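PDB 1WU4: xylanase Y from Bacillus halodurans, which hydrolyses xylooligosaccharides of three or more units, releasing xylose from the reducing end with inversion of anomeric configuration. Local coordinates for residues 22-25 against 26-29; 177-180 against 181-184. The protein carries 1 engineered substitution. All coordinates share one frame; numbering follows the deposited sequence.

Contact 1: 22-25 against 26-29; sequences GYSE and AEIQ. With NI (nickel (II) ion), chain B.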
loop_
_atom_site.group_PDB
_atom_site.type_symbol
_atom_site.label_atom_id
_atom_site.label_comp_id
_atom_site.label_asym_id
_atom_site.label_seq_id
_atom_site.Cartn_x
_atom_site.Cartn_y
_atom_site.Cartn_z
ATOM N N GLY A 22 -17.564 -11.794 -15.378
ATOM C CA GLY A 22 -18.660 -11.338 -16.218
ATOM C C GLY A 22 -18.700 -9.924 -16.765
ATOM O O GLY A 22 -19.518 -9.636 -17.639
ATOM N N TYR A 23 -17.848 -9.037 -16.268
ATOM C CA TYR A 23 -17.831 -7.660 -16.756
ATOM C C TYR A 23 -17.156 -7.603 -18.125
ATOM O O TYR A 23 -16.197 -8.330 -18.381
ATOM C CB TYR A 23 -17.106 -6.774 -15.743
ATOM C CG TYR A 23 -17.888 -6.629 -14.458
ATOM C CD1 TYR A 23 -18.935 -5.714 -14.360
ATOM C CD2 TYR A 23 -17.624 -7.448 -13.359
ATOM C CE1 TYR A 23 -19.705 -5.620 -13.205
ATOM C CE2 TYR A 23 -18.390 -7.361 -12.199
ATOM C CZ TYR A 23 -19.429 -6.446 -12.130
ATOM O OH TYR A 23 -20.204 -6.360 -10.997
ATOM N N SER A 24 -17.662 -6.751 -19.012
ATOM C CA SER A 24 -17.092 -6.652 -20.354
ATOM C C SER A 24 -15.787 -5.864 -20.375
ATOM O O SER A 24 -15.585 -4.955 -19.568
ATOM C CB SER A 24 -18.090 -6.005 -21.316
ATOM O OG SER A 24 -18.200 -4.610 -21.084
ATOM N N GLU A 25 -14.906 -6.215 -21.307
ATOM C CA GLU A 25 -13.620 -5.541 -21.431
ATOM C C GLU A 25 -13.802 -4.039 -21.620
ATOM O O GLU A 25 -13.081 -3.239 -21.026
ATOM C CB GLU A 25 -12.833 -6.100 -22.619
ATOM C CG GLU A 25 -13.508 -5.866 -23.965
ATOM C CD GLU A 25 -12.559 -6.023 -25.140
ATOM O OE1 GLU A 25 -11.576 -5.252 -25.219
ATOM O OE2 GLU A 25 -12.797 -6.912 -25.984
ATOM N N ALA A 26 -14.766 -3.662 -22.453
ATOM C CA ALA A 26 -15.027 -2.253 -22.728
ATOM C C ALA A 26 -15.424 -1.480 -21.474
ATOM O O ALA A 26 -14.900 -0.394 -21.216
ATOM C CB ALA A 26 -16.118 -2.122 -23.789
ATOM N N GLU A 27 -16.349 -2.031 -20.695
ATOM C CA GLU A 27 -16.787 -1.354 -19.482
ATOM C C GLU A 27 -15.691 -1.313 -18.421
ATOM O O GLU A 27 -15.602 -0.355 -17.652
ATOM C CB GLU A 27 -18.058 -2.011 -18.940
ATOM C CG GLU A 27 -19.291 -1.731 -19.806
ATOM C CD GLU A 27 -19.590 -0.241 -19.931
ATOM O OE1 GLU A 27 -19.811 0.414 -18.893
ATOM O OE2 GLU A 27 -19.605 0.278 -21.067
ATOM N N ILE A 28 -14.852 -2.346 -18.382
ATOM C CA ILE A 28 -13.750 -2.386 -17.427
ATOM C C ILE A 28 -12.750 -1.288 -17.794
ATOM O O ILE A 28 -12.315 -0.524 -16.931
ATOM C CB ILE A 28 -13.047 -3.761 -17.451
ATOM C CG1 ILE A 28 -14.003 -4.837 -16.934
ATOM C CG2 ILE A 28 -11.786 -3.729 -16.590
ATOM C CD1 ILE A 28 -13.539 -6.256 -17.204
ATOM N N GLN A 29 -12.391 -1.209 -19.073
ATOM C CA GLN A 29 -11.452 -0.187 -19.531
ATOM C C GLN A 29 -11.978 1.200 -19.180
ATOM O O GLN A 29 -11.244 2.052 -18.682
ATOM C CB GLN A 29 -11.242 -0.280 -21.050
ATOM C CG GLN A 29 -10.602 0.970 -21.662
ATOM C CD GLN A 29 -10.327 0.850 -23.156
ATOM O OE1 GLN A 29 -11.041 0.157 -23.885
ATOM N NE2 GLN A 29 -9.298 1.549 -23.623
HETATM NI NI NI B . -19.733 2.231 -20.959
HETATM O O HOH W 1 -12.334 -2.156 -24.892
#

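Contact 2: 177-180 against 181-184; sequences MWNR and DNKL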
loop_
_atom_site.group_PDB
_atom_site.type_symbol
_atom_site.label_atom_id
_atom_site.label_comp_id
_atom_site.label_asym_id
_atom_site.label_seq_id
_atom_site.Cartn_x
_atom_site.Cartn_y
_atom_site.Cartn_z
ATOM N N MET A 177 14.446 0.564 9.534
ATOM C CA MET A 177 12.995 0.431 9.490
ATOM C C MET A 177 12.561 -1.026 9.582
ATOM O O MET A 177 11.370 -1.322 9.650
ATOM C CB MET A 177 12.430 1.069 8.225
ATOM C CG MET A 177 12.441 2.584 8.270
ATOM S SD MET A 177 11.581 3.311 6.877
ATOM C CE MET A 177 11.276 4.955 7.497
ATOM N N TRP A 178 13.541 -1.924 9.569
ATOM C CA TRP A 178 13.300 -3.358 9.700
ATOM C C TRP A 178 14.142 -3.837 10.866
ATOM O O TRP A 178 15.286 -3.406 11.025
ATOM C CB TRP A 178 13.746 -4.118 8.444
ATOM C CG TRP A 178 12.680 -4.290 7.414
ATOM C CD1 TRP A 178 11.950 -5.419 7.165
ATOM C CD2 TRP A 178 12.202 -3.295 6.505
ATOM N NE1 TRP A 178 11.046 -5.184 6.157
ATOM C CE2 TRP A 178 11.179 -3.888 5.734
ATOM C CE3 TRP A 178 12.539 -1.956 6.267
ATOM C CZ2 TRP A 178 10.486 -3.186 4.739
ATOM C CZ3 TRP A 178 11.851 -1.258 5.282
ATOM C CH2 TRP A 178 10.836 -1.875 4.530
ATOM N N ASN A 179 13.580 -4.710 11.693
ATOM C CA ASN A 179 14.348 -5.258 12.797
ATOM C C ASN A 179 15.259 -6.278 12.120
ATOM O O ASN A 179 14.787 -7.165 11.408
ATOM C CB ASN A 179 13.425 -5.933 13.810
ATOM C CG ASN A 179 14.188 -6.620 14.922
ATOM O OD1 ASN A 179 14.779 -7.680 14.716
ATOM N ND2 ASN A 179 14.188 -6.012 16.105
ATOM N N ARG A 180 16.563 -6.137 12.323
ATOM C CA ARG A 180 17.537 -7.022 11.692
ATOM C C ARG A 180 17.481 -8.480 12.134
ATOM O O ARG A 180 17.865 -9.374 11.380
ATOM C CB ARG A 180 18.948 -6.472 11.912
ATOM C CG ARG A 180 19.167 -5.095 11.301
ATOM C CD ARG A 180 19.115 -5.149 9.782
ATOM N NE ARG A 180 20.273 -5.840 9.218
ATOM C CZ ARG A 180 21.516 -5.368 9.258
ATOM N NH1 ARG A 180 22.510 -6.064 8.722
ATOM N NH2 ARG A 180 21.768 -4.197 9.827
ATOM N N ASP A 181 16.996 -8.722 13.347
ATOM C CA ASP A 181 16.919 -10.080 13.866
ATOM C C ASP A 181 15.706 -10.863 13.376
ATOM O O ASP A 181 15.839 -12.019 12.973
ATOM C CB ASP A 181 16.940 -10.062 15.396
ATOM C CG ASP A 181 18.216 -9.463 15.950
ATOM O OD1 ASP A 181 19.307 -9.893 15.521
ATOM O OD2 ASP A 181 18.130 -8.567 16.815
ATOM N N ASN A 182 14.526 -10.249 13.408
ATOM C CA ASN A 182 13.327 -10.952 12.961
ATOM C C ASN A 182 12.906 -10.631 11.528
ATOM O O ASN A 182 11.949 -11.213 11.014
ATOM C CB ASN A 182 12.152 -10.710 13.922
ATOM C CG ASN A 182 11.783 -9.244 14.053
ATOM O OD1 ASN A 182 11.844 -8.486 13.088
ATOM N ND2 ASN A 182 11.369 -8.845 15.254
ATOM N N LYS A 183 13.628 -9.714 10.886
ATOM C CA LYS A 183 13.359 -9.320 9.501
ATOM C C LYS A 183 11.972 -8.728 9.266
ATOM O O LYS A 183 11.459 -8.780 8.147
ATOM C CB LYS A 183 13.549 -10.513 8.552
ATOM C CG LYS A 183 14.969 -11.068 8.477
ATOM C CD LYS A 183 15.342 -11.854 9.721
ATOM C CE LYS A 183 16.699 -12.522 9.559
ATOM N NZ LYS A 183 17.775 -11.540 9.260
ATOM N N LEU A 184 11.374 -8.160 10.308
ATOM C CA LEU A 184 10.042 -7.570 10.192
ATOM C C LEU A 184 10.088 -6.050 10.113
ATOM O O LEU A 184 10.848 -5.408 10.838
ATOM C CB LEU A 184 9.182 -7.965 11.396
ATOM C CG LEU A 184 8.940 -9.455 11.646
ATOM C CD1 LEU A 184 8.153 -9.617 12.928
ATOM C CD2 LEU A 184 8.184 -10.074 10.477
HETATM O O HOH W 2 9.290 -7.521 6.833
HETATM O O HOH W 3 15.907 -7.570 18.193
#

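Contact 1: 22-25 against 26-29
Ser24 caps the N-terminus of helix 25-40 by accepting a hydrogen bond at its OG from the backbone N of Glu27 (3.2 Å, 161° at the hydrogen). Its chi1 of 74° sets OG between its own backbone N and carbonyl carbon, turned back over the first turn, where it also touches Glu27 CG at 3.3 Å. The helical ladder begins here with Ile28 N to Ser24 O (3.0 Å) and Gln29 N to Glu25 O (2.9 Å). One water links side chains a turn apart, donating to both Glu25 OE1 and Gln29 OE1. The bent Glu27 chain carries OE2 to 2.0 Å from the nickel ion, which Glu30 also binds. The apolar part is small: Ile28 CG1 lies 3.8 Å from Tyr23 CB, and its CD1 reaches the Tyr23 carbonyl. Shortening Ile28 to an alanine removes everything beyond CB and is likely to leave a gap beside Tyr23 CB and against Phe18. The Tyr23 ring stacks on Trp348 and its OH hydrogen-bonds Asp345, both on helix 340-348. Gly22 is the C-prime residue of the Schellman motif ending helix 17-20, and the chain then passes through Tyr23 and the Ser24 cap into helix 25-40.

Contact 2: 177-180 against 181-184
Asn179 OD1 is gripped by two backbone amides of the turn that follows it: Asn182 N at 2.9 Å in a nearly straight bond (162°), and Asp181 N at 2.8 Å in a weak, bent one. With CG anti to the backbone N (chi1 175°), the amide group reaches across the turn to meet these donors. The other end of that amide, ND2, bonds Glu192 and a water that also donates to Asp181 OD2, so both ends of the group are held. The Asn182 side chain crosses that of Asn179 at about a right angle, yet their amide planes are only 34° apart, with Asn182 OD1 3.1 Å from Asn179 CB. That OD1 accepts from Leu184 N at 2.8 Å, an Asx turn within the connection between helix 154-167 and strand 193-194 of this (alpha/alpha)6 barrel. The chain reversal is closed by Asn179 N to Leu184 O (2.9 Å) and, weakly, by Lys183 N to Asn179 O. The Lys183 side chain, bent at chi2 and chi4, returns NZ to Arg180 O at 3.0 Å; Glu221 is a long, weak ion partner. The indole of Trp178 presents its edge to Lys183 O, 3.5 Å from CD1, while a water donates to that carbonyl and accepts a weak bond from Trp178 NE1. Trp219 and Tyr204 meet the indole edge-to-face.

The two contacts share no element and lie on opposite sides of the chain's centre, their centres about 42 Å apart. Contact 1 is a surface feature where one helix gives way to the next, with Ile28 its one buried residue; in contact 2, partly buried, Met177, Trp178 and Leu184 are buried. In both, side-chain oxygens accept from backbone N-H groups: a serine hydroxyl takes one at a helix start in 22-29, whereas Asn179 OD1 takes two in the irregular turn of 177-184. The metal belongs to contact 1, away from the active-site residues, while Met177 of contact 2 is about 12 Å, side chain to side chain, from Glu70, the probable proton donor.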